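Local coordinates for MAR1 Ribonuclease (PDB 2B34), which probably acts as a hydrolase of the isochorismatase family, although its natural substrate is not clear, at residues 17-22 with 52-57; 56-61 with 79-84; 86-91 with 116-121; 103-108 with 130-135. All coordinates share one frame; numbering follows the deposited sequence.

Interaction 1: residues 17-22 with 52-57; sequences LFVCDL and IPTIVT
Ile55 lies side by side with Phe18 and lays its CB over one face of the ring, offset toward the rim, 4.1 Å from the centroid in a CH-pi contact. Ile55 CG1 comes 3.6 Å from Phe18 CE1. Met89 and helix 95-98 add to the packing on this side, while on the opposite face of the sheet Leu17, Val19, Thr54 and Val56 share an aliphatic layer, with helix 33-49 against Leu17 and Thr54. Residues 17-20 and 54-57 run parallel, 14° apart, within strands 15-20 and 54-59, neighbours in the parallel alpha/beta sheet joined through helix 33-49 as a beta-alpha-beta unit. Their backbone bonds alternate: Val19 N gives to Ile55 O (2.8 Å), and Thr57 N returns one to Val19 O (3.1 Å). Past the last pair the chain bends, and Asp21 N reaches Thr57 O (3.0 Å) from well above the carbonyl plane. A water donates to the same oxygen. Thr57 OG1 sits between its own backbone N and carbonyl carbon (chi1 60°), which turns it to Asp21. Thr57 OG1 donates to Asp21 OD1 over 2.9 Å, meeting the carboxylate from 43° above its plane. Two links thus fix Asp21 to strand 54-59, while OD2 pairs with Lys84; Asp21, Lys84 and Cys114, the last disulfide-bonded to Cys20, are consistent with the family's Asp-Lys-Cys site, in which Thr57 would be second-shell.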
# COMPACT_ATOMS: atom_id res chain seq x y z
N LEU A 17 25.80 0.17 -7.36
CA LEU A 17 24.78 -0.27 -8.30
C LEU A 17 24.90 -1.77 -8.55
O LEU A 17 25.95 -2.26 -8.99
CB LEU A 17 24.86 0.51 -9.61
CG LEU A 17 23.93 0.07 -10.76
CD1 LEU A 17 22.44 0.29 -10.44
CD2 LEU A 17 24.32 0.78 -12.04
N PHE A 18 23.83 -2.49 -8.26
CA PHE A 18 23.76 -3.91 -8.53
C PHE A 18 22.88 -4.16 -9.76
O PHE A 18 21.70 -3.78 -9.78
CB PHE A 18 23.24 -4.66 -7.30
CG PHE A 18 24.31 -5.07 -6.31
CD1 PHE A 18 25.39 -4.23 -6.03
CD2 PHE A 18 24.22 -6.29 -5.64
CE1 PHE A 18 26.38 -4.61 -5.11
CE2 PHE A 18 25.20 -6.68 -4.72
CZ PHE A 18 26.28 -5.84 -4.46
N VAL A 19 23.46 -4.78 -10.78
CA VAL A 19 22.74 -5.15 -12.00
C VAL A 19 22.56 -6.66 -12.01
O VAL A 19 23.52 -7.40 -12.23
CB VAL A 19 23.53 -4.72 -13.28
CG1 VAL A 19 22.75 -5.08 -14.55
CG2 VAL A 19 23.88 -3.23 -13.25
N CYS A 20 21.34 -7.14 -11.76
CA CYS A 20 21.17 -8.59 -11.67
C CYS A 20 20.50 -9.27 -12.85
O CYS A 20 19.35 -8.99 -13.20
CB CYS A 20 20.66 -9.07 -10.29
SG CYS A 20 19.04 -9.81 -10.11
N ASP A 21 21.29 -10.13 -13.48
CA ASP A 21 20.80 -11.16 -14.39
C ASP A 21 20.04 -10.64 -15.61
O ASP A 21 19.16 -11.31 -16.14
CB ASP A 21 19.99 -12.20 -13.59
CG ASP A 21 20.80 -12.85 -12.46
OD1 ASP A 21 22.02 -12.59 -12.37
OD2 ASP A 21 20.22 -13.61 -11.66
N LEU A 22 20.41 -9.44 -16.07
CA LEU A 22 19.82 -8.88 -17.28
C LEU A 22 20.49 -9.46 -18.53
O LEU A 22 21.29 -8.80 -19.20
CB LEU A 22 19.87 -7.35 -17.26
CG LEU A 22 18.78 -6.69 -16.40
CD1 LEU A 22 19.06 -5.21 -16.20
CD2 LEU A 22 17.40 -6.89 -17.00
N ILE A 52 30.31 5.55 -9.05
CA ILE A 52 29.65 4.64 -8.12
C ILE A 52 30.00 3.20 -8.50
O ILE A 52 29.81 2.81 -9.66
CB ILE A 52 28.12 4.85 -8.12
CG1 ILE A 52 27.77 6.21 -7.48
CG2 ILE A 52 27.38 3.71 -7.40
CD1 ILE A 52 26.37 6.69 -7.78
N PRO A 53 30.51 2.41 -7.54
CA PRO A 53 30.86 1.02 -7.78
C PRO A 53 29.68 0.24 -8.35
O PRO A 53 28.57 0.33 -7.83
CB PRO A 53 31.21 0.50 -6.38
CG PRO A 53 31.62 1.70 -5.63
CD PRO A 53 30.78 2.81 -6.14
N THR A 54 29.93 -0.48 -9.45
CA THR A 54 28.90 -1.28 -10.10
C THR A 54 29.28 -2.76 -10.03
O THR A 54 30.45 -3.12 -10.21
CB THR A 54 28.71 -0.85 -11.58
OG1 THR A 54 28.40 0.55 -11.64
CG2 THR A 54 27.57 -1.64 -12.24
N ILE A 55 28.28 -3.59 -9.74
CA ILE A 55 28.43 -5.04 -9.70
C ILE A 55 27.37 -5.67 -10.62
O ILE A 55 26.20 -5.31 -10.56
CB ILE A 55 28.25 -5.60 -8.25
CG1 ILE A 55 29.25 -4.97 -7.26
CG2 ILE A 55 28.31 -7.14 -8.23
CD1 ILE A 55 30.69 -5.53 -7.33
N VAL A 56 27.80 -6.61 -11.46
CA VAL A 56 26.90 -7.31 -12.37
C VAL A 56 26.96 -8.81 -12.08
O VAL A 56 28.04 -9.38 -11.94
CB VAL A 56 27.27 -7.05 -13.86
CG1 VAL A 56 26.25 -7.68 -14.80
CG2 VAL A 56 27.40 -5.56 -14.14
N THR A 57 25.79 -9.44 -11.97
CA THR A 57 25.71 -10.90 -11.91
C THR A 57 25.03 -11.47 -13.14
O THR A 57 24.16 -10.83 -13.74
CB THR A 57 24.98 -11.42 -10.65
OG1 THR A 57 23.63 -10.92 -10.62
CG2 THR A 57 25.72 -11.02 -9.37
O HOH W 1 23.37 -9.01 -15.78

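Interaction 2: residues 56-61 with 79-84; sequences VTEQYP and TPIFDK
Lys84 reaches obliquely across Thr57, its CE 3.5 Å from Thr57 OG1, at the flank of a parallel alpha/beta sheet whose outermost strand within the chain is 81-84. CG stands between the backbone N and the carbonyl carbon (chi1 59°), and the chain then runs extended before turning at its last torsion. This carries NZ past Thr57 to a salt bridge with Asp21 and to hydrogen bonds with the carbonyl oxygens of Lys86 and Phe87, so three oxygen-bearing partners grip NZ and the aliphatic part is held against strand 54-59. On the face of Val56, Glu58 and Ile81 the contacts begin as apolar ones. Val56 CB meets Ile81 CG1 at 3.8 Å, and the side chains of Val56 and Thr79 cross at about a right angle, Val56 CG2 to Thr79 CG2 also 3.8 Å. Glu58 and Ile81 approach at a slant: Ile81 CG2 is 3.6 Å from Glu58 CD, resting against the flat carboxylate whose oxygens bond to His66 and Thr67. Beyond them the side chains of Pro61 and Asp83 cross at about a right angle, Pro61 CD 3.8 Å from Asp83 CB. Residues 56-59 and 81-84 run 29° apart, yet main-chain bonds persist along the whole pairing, with Glu58 N giving to Phe82 O (2.8 Å) and Lys84 N to Glu58 O. The last of them falls where strand 54-59 ends and Tyr60 takes the N-cap position of helix 61-64: Tyr60 N donates to Lys84 O at 2.9 Å, with an almost straight N-H...O angle of 174°.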
# COMPACT_ATOMS: atom_id res chain seq x y z
N VAL A 56 27.80 -6.61 -11.46
CA VAL A 56 26.90 -7.31 -12.37
C VAL A 56 26.96 -8.81 -12.08
O VAL A 56 28.04 -9.38 -11.94
CB VAL A 56 27.27 -7.05 -13.86
CG1 VAL A 56 26.25 -7.68 -14.80
CG2 VAL A 56 27.40 -5.56 -14.14
N THR A 57 25.79 -9.44 -11.97
CA THR A 57 25.71 -10.90 -11.91
C THR A 57 25.03 -11.47 -13.14
O THR A 57 24.16 -10.83 -13.74
CB THR A 57 24.98 -11.42 -10.65
OG1 THR A 57 23.63 -10.92 -10.62
CG2 THR A 57 25.72 -11.02 -9.37
N GLU A 58 25.43 -12.69 -13.50
CA GLU A 58 24.77 -13.45 -14.55
C GLU A 58 24.39 -14.83 -14.02
O GLU A 58 25.24 -15.56 -13.49
CB GLU A 58 25.66 -13.56 -15.79
CG GLU A 58 26.14 -12.22 -16.33
CD GLU A 58 27.04 -12.33 -17.55
OE1 GLU A 58 27.64 -13.40 -17.75
OE2 GLU A 58 27.13 -11.34 -18.31
N GLN A 59 23.11 -15.17 -14.14
CA GLN A 59 22.59 -16.47 -13.72
C GLN A 59 22.87 -17.51 -14.80
O GLN A 59 22.50 -17.32 -15.95
CB GLN A 59 21.08 -16.39 -13.45
CG GLN A 59 20.39 -17.74 -13.15
CD GLN A 59 20.58 -18.24 -11.73
OE1 GLN A 59 20.31 -19.40 -11.43
NE2 GLN A 59 21.03 -17.36 -10.84
N TYR A 60 23.54 -18.59 -14.40
CA TYR A 60 23.85 -19.72 -15.29
C TYR A 60 24.04 -19.29 -16.76
O TYR A 60 23.27 -19.70 -17.63
CB TYR A 60 22.77 -20.81 -15.16
CG TYR A 60 23.10 -22.13 -15.83
CD1 TYR A 60 24.20 -22.89 -15.42
CD2 TYR A 60 22.31 -22.63 -16.86
CE1 TYR A 60 24.50 -24.11 -16.03
CE2 TYR A 60 22.60 -23.84 -17.48
CZ TYR A 60 23.69 -24.57 -17.06
OH TYR A 60 23.98 -25.77 -17.67
N PRO A 61 25.08 -18.47 -17.03
CA PRO A 61 25.27 -17.93 -18.38
C PRO A 61 25.48 -18.98 -19.49
O PRO A 61 25.41 -18.64 -20.67
CB PRO A 61 26.49 -17.01 -18.24
CG PRO A 61 27.18 -17.47 -17.01
CD PRO A 61 26.11 -17.97 -16.10
N THR A 79 34.46 -2.89 -13.90
CA THR A 79 33.25 -3.50 -13.34
C THR A 79 33.31 -5.03 -13.32
O THR A 79 33.44 -5.67 -14.37
CB THR A 79 31.98 -3.02 -14.09
OG1 THR A 79 31.82 -1.61 -13.90
CG2 THR A 79 30.72 -3.73 -13.58
N PRO A 80 33.21 -5.62 -12.11
CA PRO A 80 33.15 -7.07 -11.97
C PRO A 80 31.85 -7.64 -12.51
O PRO A 80 30.78 -7.03 -12.37
CB PRO A 80 33.21 -7.28 -10.45
CG PRO A 80 33.66 -5.99 -9.87
CD PRO A 80 33.15 -4.95 -10.80
N ILE A 81 31.94 -8.81 -13.15
CA ILE A 81 30.78 -9.56 -13.59
C ILE A 81 30.94 -10.99 -13.09
O ILE A 81 31.85 -11.70 -13.52
CB ILE A 81 30.63 -9.57 -15.14
CG1 ILE A 81 30.39 -8.15 -15.67
CG2 ILE A 81 29.49 -10.51 -15.56
CD1 ILE A 81 30.59 -7.99 -17.18
N PHE A 82 30.06 -11.39 -12.19
CA PHE A 82 30.13 -12.72 -11.57
C PHE A 82 29.01 -13.63 -12.04
O PHE A 82 27.87 -13.20 -12.20
CB PHE A 82 30.08 -12.60 -10.04
CG PHE A 82 31.15 -11.72 -9.45
CD1 PHE A 82 32.50 -11.99 -9.66
CD2 PHE A 82 30.80 -10.62 -8.67
CE1 PHE A 82 33.49 -11.17 -9.11
CE2 PHE A 82 31.77 -9.79 -8.11
CZ PHE A 82 33.12 -10.06 -8.33
N ASP A 83 29.34 -14.90 -12.27
CA ASP A 83 28.32 -15.90 -12.56
C ASP A 83 27.85 -16.57 -11.27
O ASP A 83 28.57 -16.60 -10.27
CB ASP A 83 28.82 -16.94 -13.58
CG ASP A 83 29.96 -17.79 -13.05
OD1 ASP A 83 31.01 -17.23 -12.67
OD2 ASP A 83 29.81 -19.03 -13.03
N LYS A 84 26.63 -17.11 -11.30
CA LYS A 84 26.03 -17.74 -10.13
C LYS A 84 24.89 -18.68 -10.52
O LYS A 84 24.34 -18.57 -11.62
CB LYS A 84 25.52 -16.68 -9.13
CG LYS A 84 24.46 -15.72 -9.70
CD LYS A 84 23.84 -14.87 -8.60
CE LYS A 84 22.72 -13.97 -9.13
NZ LYS A 84 21.55 -14.73 -9.67

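Interaction 3: residues 86-91 with 116-121; sequences KFSMCI and LQTTYD
Ser88 OG works in two directions at once, donating to Asp121 OD2 over 2.7 Å while accepting from Cys90 N at 3.0 Å. The second bond makes 88-90 an ST turn, and an inverse gamma turn centred on Cys90 overlaps it, shaping the irregular segment 86-91 that lies against helix 114-124. With OG anti to its own backbone N (chi1 176°), Ser88 reaches OD2 from 37° above the carboxylate plane. A water links that oxygen to Cys90 O, donating to both, while OD1 forms a salt bridge to Arg9 of the second subunit; Lys86 NZ lies nearby, beyond salt-bridge range, and would probably favour the ionised form of the carboxylate. An alanine at Ser88 would probably leave Asp121 OD2 without its hydroxyl donor and Cys90 N without the acceptor that closes the turn. One helical turn back, Thr118 OG1 accepts from Met89 N at 2.8 Å along a nearly straight path (167°) and is itself bonded to Cys114 O, so the threonine couples the loop to the helix backbone. Met89 passes obliquely beside it, Met89 CB 3.6 Å from Thr118 CG2, before its end turns away to strand 15-20. The arrangement joins the loop after strand 81-84 to a helix that faces the subunit interface. Beside the same aspartate, Cys90 SG rests on Asp121 CB, 3.7 Å away.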
# COMPACT_ATOMS: atom_id res chain seq x y z
N LYS A 86 22.90 -19.61 -7.49
CA LYS A 86 22.07 -19.06 -6.42
C LYS A 86 21.32 -17.84 -6.95
O LYS A 86 21.86 -17.08 -7.74
CB LYS A 86 22.95 -18.64 -5.24
CG LYS A 86 22.94 -19.60 -4.05
CD LYS A 86 23.58 -18.96 -2.81
CE LYS A 86 22.95 -17.61 -2.44
NZ LYS A 86 21.60 -17.74 -1.80
N PHE A 87 20.08 -17.66 -6.51
CA PHE A 87 19.25 -16.57 -7.04
C PHE A 87 19.70 -15.21 -6.53
O PHE A 87 19.66 -14.22 -7.26
CB PHE A 87 17.76 -16.82 -6.77
CG PHE A 87 17.22 -18.04 -7.48
CD1 PHE A 87 17.69 -18.41 -8.74
CD2 PHE A 87 16.22 -18.82 -6.89
CE1 PHE A 87 17.19 -19.53 -9.39
CE2 PHE A 87 15.71 -19.94 -7.54
CZ PHE A 87 16.20 -20.30 -8.79
N SER A 88 20.17 -15.16 -5.28
CA SER A 88 20.67 -13.92 -4.70
C SER A 88 22.03 -13.50 -5.26
O SER A 88 22.91 -14.33 -5.47
CB SER A 88 20.76 -14.02 -3.18
OG SER A 88 21.33 -12.84 -2.65
N MET A 89 22.19 -12.19 -5.48
CA MET A 89 23.46 -11.59 -5.89
C MET A 89 24.49 -11.59 -4.78
O MET A 89 25.67 -11.35 -5.03
CB MET A 89 23.25 -10.15 -6.34
CG MET A 89 22.46 -9.98 -7.61
SD MET A 89 22.36 -8.25 -8.10
CE MET A 89 24.03 -7.96 -8.72
N CYS A 90 24.04 -11.81 -3.54
CA CYS A 90 24.92 -11.77 -2.39
C CYS A 90 25.73 -13.06 -2.29
O CYS A 90 25.41 -13.98 -1.52
CB CYS A 90 24.14 -11.46 -1.11
SG CYS A 90 23.53 -9.76 -1.09
N ILE A 91 26.78 -13.12 -3.10
CA ILE A 91 27.72 -14.23 -3.14
C ILE A 91 29.06 -13.73 -2.60
O ILE A 91 29.31 -12.52 -2.60
CB ILE A 91 27.85 -14.80 -4.58
CG1 ILE A 91 28.13 -13.68 -5.59
CG2 ILE A 91 26.60 -15.60 -4.95
CD1 ILE A 91 28.40 -14.16 -7.01
N LEU A 116 14.27 -9.99 -5.47
CA LEU A 116 13.68 -10.16 -4.14
C LEU A 116 14.65 -10.84 -3.17
O LEU A 116 14.86 -10.36 -2.06
CB LEU A 116 12.36 -10.94 -4.20
CG LEU A 116 11.61 -11.16 -2.88
CD1 LEU A 116 11.30 -9.83 -2.19
CD2 LEU A 116 10.33 -11.97 -3.10
N GLN A 117 15.24 -11.96 -3.59
CA GLN A 117 16.20 -12.69 -2.76
C GLN A 117 17.44 -11.86 -2.46
O GLN A 117 17.94 -11.87 -1.33
CB GLN A 117 16.59 -14.04 -3.39
CG GLN A 117 15.46 -15.07 -3.51
CD GLN A 117 14.73 -15.34 -2.19
OE1 GLN A 117 15.35 -15.39 -1.13
NE2 GLN A 117 13.42 -15.50 -2.27
N THR A 118 17.94 -11.14 -3.46
CA THR A 118 19.05 -10.21 -3.27
C THR A 118 18.67 -9.15 -2.24
O THR A 118 19.41 -8.90 -1.30
CB THR A 118 19.51 -9.55 -4.59
OG1 THR A 118 19.94 -10.56 -5.51
CG2 THR A 118 20.66 -8.57 -4.36
N THR A 119 17.49 -8.55 -2.45
CA THR A 119 16.94 -7.53 -1.55
C THR A 119 16.91 -7.99 -0.09
O THR A 119 17.39 -7.28 0.79
CB THR A 119 15.52 -7.09 -2.02
OG1 THR A 119 15.62 -6.37 -3.26
CG2 THR A 119 14.82 -6.20 -0.99
N TYR A 120 16.36 -9.18 0.16
CA TYR A 120 16.31 -9.76 1.50
C TYR A 120 17.70 -9.97 2.11
O TYR A 120 17.94 -9.61 3.26
CB TYR A 120 15.58 -11.11 1.50
CG TYR A 120 14.07 -11.06 1.37
CD1 TYR A 120 13.36 -9.87 1.50
CD2 TYR A 120 13.36 -12.24 1.16
CE1 TYR A 120 11.96 -9.85 1.39
CE2 TYR A 120 11.97 -12.24 1.05
CZ TYR A 120 11.28 -11.05 1.17
OH TYR A 120 9.90 -11.06 1.07
N ASP A 121 18.60 -10.55 1.32
CA ASP A 121 19.99 -10.77 1.74
C ASP A 121 20.70 -9.46 2.08
O ASP A 121 21.43 -9.38 3.07
CB ASP A 121 20.77 -11.53 0.66
CG ASP A 121 20.55 -13.03 0.71
OD1 ASP A 121 19.76 -13.51 1.55
OD2 ASP A 121 21.18 -13.73 -0.09
O HOH W 2 23.75 -14.60 0.47

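Interaction 4: residues 103-108 with 130-135; sequences NVILVG and HVVVDA
CG stands anti to the carbonyl carbon in both His130 (chi1 -60°) and Asn103 (chi1 -58°), which brings the two side chains together at the start of the pairing. His130 CE1 comes 3.4 Å from Asn103 OD1, the oxygen lying at the ring edge near its plane, with the amide turned 79° against the imidazole. Val104 O also lies at this edge, yet ND1 is buried with no polar partner. An alanine in place of His130 would probably open a gap beside Asn103 and leave its amide freer to turn. Farther along the same face, Ile105 CG2 meets Val132 CG2 at 3.6 Å; the same methyl of Val132 lies beside Val107 CG1, which also touches Ala135 CB at 3.6 Å. Leu43 of helix 33-49 packs on Ile105, Val107 and Val132, whereas Leu106 and Val131 point to the other face and meet Thr119 of helix 114-124. The backbone bonds start regularly: His130 N to Val104 O (2.8 Å), Leu106 N to His130 O, then Val132 N to Leu106 O (3.1 Å). A type I turn from Val132 to Ala135 turns the chain, and after it Gly108 N still donates to Ala135 O at 3.0 Å. At the backbone angles of Gly108 a CB would press on the carbonyl O of Val107. Two parallel strands bridged by helix 114-124 make this a beta-alpha-beta crossover at the centre of the alpha/beta sheet of an isochorismatase-type fold.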
# COMPACT_ATOMS: atom_id res chain seq x y z
N ASN A 103 24.37 1.71 0.99
CA ASN A 103 23.23 1.69 0.09
C ASN A 103 23.47 0.87 -1.19
O ASN A 103 24.54 0.97 -1.81
CB ASN A 103 22.84 3.12 -0.29
CG ASN A 103 22.51 3.98 0.92
OD1 ASN A 103 21.45 3.82 1.53
ND2 ASN A 103 23.41 4.89 1.27
N VAL A 104 22.49 0.06 -1.57
CA VAL A 104 22.53 -0.63 -2.85
C VAL A 104 21.35 -0.21 -3.73
O VAL A 104 20.19 -0.29 -3.32
CB VAL A 104 22.59 -2.18 -2.71
CG1 VAL A 104 22.43 -2.86 -4.07
CG2 VAL A 104 23.90 -2.62 -2.07
N ILE A 105 21.67 0.25 -4.93
CA ILE A 105 20.69 0.55 -5.95
C ILE A 105 20.56 -0.70 -6.80
O ILE A 105 21.56 -1.22 -7.30
CB ILE A 105 21.12 1.78 -6.79
CG1 ILE A 105 21.42 2.97 -5.88
CG2 ILE A 105 20.05 2.11 -7.84
CD1 ILE A 105 22.19 4.11 -6.53
N LEU A 106 19.34 -1.20 -6.95
CA LEU A 106 19.12 -2.50 -7.57
C LEU A 106 18.26 -2.42 -8.83
O LEU A 106 17.14 -1.90 -8.80
CB LEU A 106 18.52 -3.49 -6.56
CG LEU A 106 18.33 -4.98 -6.87
CD1 LEU A 106 19.56 -5.64 -7.48
CD2 LEU A 106 17.93 -5.71 -5.60
N VAL A 107 18.82 -2.92 -9.93
CA VAL A 107 18.08 -3.09 -11.19
C VAL A 107 18.18 -4.55 -11.64
O VAL A 107 19.06 -5.29 -11.19
CB VAL A 107 18.59 -2.14 -12.32
CG1 VAL A 107 18.49 -0.68 -11.89
CG2 VAL A 107 20.02 -2.49 -12.76
N GLY A 108 17.27 -4.97 -12.51
CA GLY A 108 17.38 -6.31 -13.07
C GLY A 108 16.15 -7.17 -12.92
O GLY A 108 15.06 -6.67 -12.60
N HIS A 130 17.61 0.30 -2.55
CA HIS A 130 16.82 1.16 -3.41
C HIS A 130 16.47 0.41 -4.69
O HIS A 130 17.31 0.25 -5.59
CB HIS A 130 17.56 2.47 -3.68
CG HIS A 130 17.86 3.25 -2.44
ND1 HIS A 130 18.69 2.77 -1.44
CD2 HIS A 130 17.45 4.47 -2.03
CE1 HIS A 130 18.76 3.67 -0.47
NE2 HIS A 130 18.02 4.71 -0.81
N VAL A 131 15.23 -0.06 -4.75
CA VAL A 131 14.73 -0.84 -5.88
C VAL A 131 14.18 0.10 -6.94
O VAL A 131 13.21 0.82 -6.71
CB VAL A 131 13.62 -1.86 -5.43
CG1 VAL A 131 13.12 -2.66 -6.62
CG2 VAL A 131 14.15 -2.80 -4.35
N VAL A 132 14.83 0.08 -8.11
CA VAL A 132 14.42 0.94 -9.22
C VAL A 132 13.32 0.24 -10.00
O VAL A 132 13.58 -0.61 -10.86
CB VAL A 132 15.61 1.26 -10.16
CG1 VAL A 132 15.23 2.34 -11.15
CG2 VAL A 132 16.83 1.68 -9.34
N VAL A 133 12.07 0.59 -9.69
CA VAL A 133 10.90 -0.13 -10.18
C VAL A 133 10.72 -0.09 -11.70
O VAL A 133 10.17 -1.03 -12.29
CB VAL A 133 9.58 0.32 -9.46
CG1 VAL A 133 9.66 0.02 -7.96
CG2 VAL A 133 9.28 1.79 -9.71
N ASP A 134 11.17 0.99 -12.34
CA ASP A 134 11.10 1.10 -13.79
C ASP A 134 12.28 0.42 -14.52
O ASP A 134 12.42 0.53 -15.75
CB ASP A 134 10.88 2.55 -14.25
CG ASP A 134 11.88 3.54 -13.64
OD1 ASP A 134 12.60 3.21 -12.68
OD2 ASP A 134 11.93 4.68 -14.14
N ALA A 135 13.10 -0.29 -13.76
CA ALA A 135 14.23 -1.04 -14.29
C ALA A 135 14.21 -2.47 -13.73
O ALA A 135 15.19 -3.22 -13.87
CB ALA A 135 15.53 -0.34 -13.95

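In the fold
From the N terminus, interaction 1 closes the first loop, 29 residues that hold helix 33-49, and pairs strand 15-20 with 54-59. Interaction 2 opens on the same strand, sharing Val56 and Thr57, closes a 17-residue loop and adds strand 81-84; the salt bridge from Asp21 to Lys84 joins the two. Interactions 3 and 4 follow in series and cross each other: segment 103-108 lies within the loop of interaction 3, and segment 116-121 within that of interaction 4. Strand 103-109 borders strand 15-20, uniting interactions 1 and 4 in one sheet. Interaction 3 ties the loop after strand 81-84 to helix 114-124, with Met89 touching Phe18 and Leu106.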